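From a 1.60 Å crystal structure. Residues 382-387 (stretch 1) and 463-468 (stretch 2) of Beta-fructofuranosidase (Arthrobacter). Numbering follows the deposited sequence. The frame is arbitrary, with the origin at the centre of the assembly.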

# COMPACT_ATOMS: atom_id res chain seq x y z
N TYR A 382 -7.33 -9.80 -15.35
CA TYR A 382 -7.28 -10.16 -13.95
C TYR A 382 -8.59 -10.76 -13.44
O TYR A 382 -9.68 -10.29 -13.79
CB TYR A 382 -6.97 -8.92 -13.12
CG TYR A 382 -5.50 -8.55 -13.02
CD1 TYR A 382 -4.96 -7.50 -13.78
CD2 TYR A 382 -4.64 -9.25 -12.16
CE1 TYR A 382 -3.61 -7.17 -13.71
CE2 TYR A 382 -3.30 -8.90 -12.07
CZ TYR A 382 -2.79 -7.86 -12.84
OH TYR A 382 -1.44 -7.57 -12.70
N GLN A 383 -8.45 -11.80 -12.63
CA GLN A 383 -9.55 -12.43 -11.94
C GLN A 383 -9.60 -11.84 -10.53
O GLN A 383 -8.69 -12.10 -9.75
CB GLN A 383 -9.27 -13.92 -11.82
CG GLN A 383 -10.26 -14.70 -10.98
CD GLN A 383 -11.66 -14.56 -11.53
OE1 GLN A 383 -11.93 -14.95 -12.68
NE2 GLN A 383 -12.54 -13.93 -10.77
N PRO A 384 -10.66 -11.09 -10.21
CA PRO A 384 -10.78 -10.68 -8.81
C PRO A 384 -10.88 -11.87 -7.87
O PRO A 384 -11.53 -12.87 -8.19
CB PRO A 384 -12.08 -9.88 -8.81
CG PRO A 384 -12.23 -9.37 -10.19
CD PRO A 384 -11.76 -10.55 -11.02
N LEU A 385 -10.22 -11.78 -6.72
CA LEU A 385 -10.07 -12.94 -5.83
C LEU A 385 -11.36 -13.31 -5.12
O LEU A 385 -12.28 -12.47 -4.99
CB LEU A 385 -8.97 -12.69 -4.78
CG LEU A 385 -7.57 -12.43 -5.32
CD1 LEU A 385 -6.70 -11.86 -4.21
CD2 LEU A 385 -6.97 -13.69 -5.92
N ASN A 386 -11.43 -14.57 -4.68
CA ASN A 386 -12.51 -15.05 -3.80
C ASN A 386 -13.91 -14.92 -4.40
O ASN A 386 -14.70 -14.04 -4.06
CB ASN A 386 -12.36 -14.38 -2.41
CG ASN A 386 -11.04 -14.73 -1.77
OD1 ASN A 386 -10.23 -13.85 -1.37
ND2 ASN A 386 -10.77 -15.98 -1.71
N GLY A 387 -14.21 -15.82 -5.34
CA GLY A 387 -15.51 -15.89 -5.99
C GLY A 387 -15.74 -14.76 -6.98
O GLY A 387 -16.88 -14.46 -7.32
N ASP A 463 -5.79 -23.46 -5.45
CA ASP A 463 -6.55 -22.51 -6.25
C ASP A 463 -5.95 -21.10 -6.08
O ASP A 463 -6.10 -20.49 -5.03
CB ASP A 463 -8.00 -22.48 -5.77
CG ASP A 463 -8.91 -21.60 -6.61
OD1 ASP A 463 -8.45 -20.73 -7.39
OD2 ASP A 463 -10.14 -21.75 -6.47
N PRO A 464 -5.29 -20.58 -7.12
CA PRO A 464 -4.64 -19.27 -7.05
C PRO A 464 -5.59 -18.09 -6.82
O PRO A 464 -5.11 -17.01 -6.43
CB PRO A 464 -3.99 -19.13 -8.44
CG PRO A 464 -3.84 -20.51 -8.93
CD PRO A 464 -5.03 -21.24 -8.42
N THR A 465 -6.88 -18.30 -7.06
CA THR A 465 -7.88 -17.24 -6.93
C THR A 465 -8.41 -17.11 -5.52
O THR A 465 -9.24 -16.25 -5.29
CB THR A 465 -9.09 -17.43 -7.88
OG1 THR A 465 -9.94 -18.49 -7.42
CG2 THR A 465 -8.63 -17.72 -9.31
N LYS A 466 -7.99 -18.00 -4.61
CA LYS A 466 -8.52 -18.04 -3.24
C LYS A 466 -7.46 -17.57 -2.23
O LYS A 466 -6.28 -17.90 -2.35
CB LYS A 466 -8.93 -19.47 -2.92
CG LYS A 466 -9.74 -19.65 -1.65
CD LYS A 466 -10.47 -21.00 -1.67
CE LYS A 466 -10.91 -21.42 -0.28
NZ LYS A 466 -12.01 -20.55 0.21
N THR A 467 -7.90 -16.85 -1.20
CA THR A 467 -7.05 -16.50 -0.09
C THR A 467 -7.80 -16.81 1.20
O THR A 467 -9.03 -16.94 1.19
CB THR A 467 -6.67 -14.99 -0.06
OG1 THR A 467 -7.83 -14.18 0.21
CG2 THR A 467 -6.07 -14.57 -1.36
N ALA A 468 -7.06 -16.94 2.30
CA ALA A 468 -7.66 -17.22 3.61
C ALA A 468 -6.79 -16.66 4.70
O ALA A 468 -5.58 -16.90 4.75
CB ALA A 468 -7.84 -18.72 3.82
O HOH W 1 -12.12 -17.91 -5.98

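Tyr382 lies outside the contact, its side chain out of reach of stretch 2, so the interface begins at Gln383. The CA-to-CB bond of Gln383 points toward stretch 2, and with chi1 at 173° (t) its aliphatic part packs on a methyl group: CG lies 3.8 Å from CG2 of Thr465. The polar end folds back, NE2 donating to O of Pro384 at 3.0 Å with an angle of 171° at the hydrogen, so one NE2 hydrogen is used within its own stretch. Pro384 points away and contributes almost nothing.

Leu385 adds further apolar packing. Its CA-to-CB bond runs sideways, but the m, t rotamer brings the branched end nearer: CD1 is 4.0 Å from CG2 of Thr467, and CD2 is 3.8 Å from O of Pro464. A buried leucine suits this place, since its methyls cover both a threonine methyl and backbone.

Asn386 provides the one assigned direct hydrogen bond, from its N to O of Thr465, at 2.8 Å and 170°, nearly linear. The acceptor belongs to a type I turn from Asp463 to Lys466, closed by Lys466 N to Asp463 O at 3.2 Å. OD1 of Asp463 also accepts from Thr465 N (2.9 Å) and Thr465 OG1 (2.7 Å), bracing the turn. The side chain of Asn386 reaches Lys466 and Thr467, but its amide orientation is uncertain.

At Gly387 the link is through water 1, which accepts from Gly387 N at 3.0 Å and donates to Thr465 OG1 at 2.7 Å. The positive phi of 73° favours glycine. Thr465 thus serves the contact with its methyl, carbonyl and hydroxyl, within a modest interface burying 300 Å² over both sides.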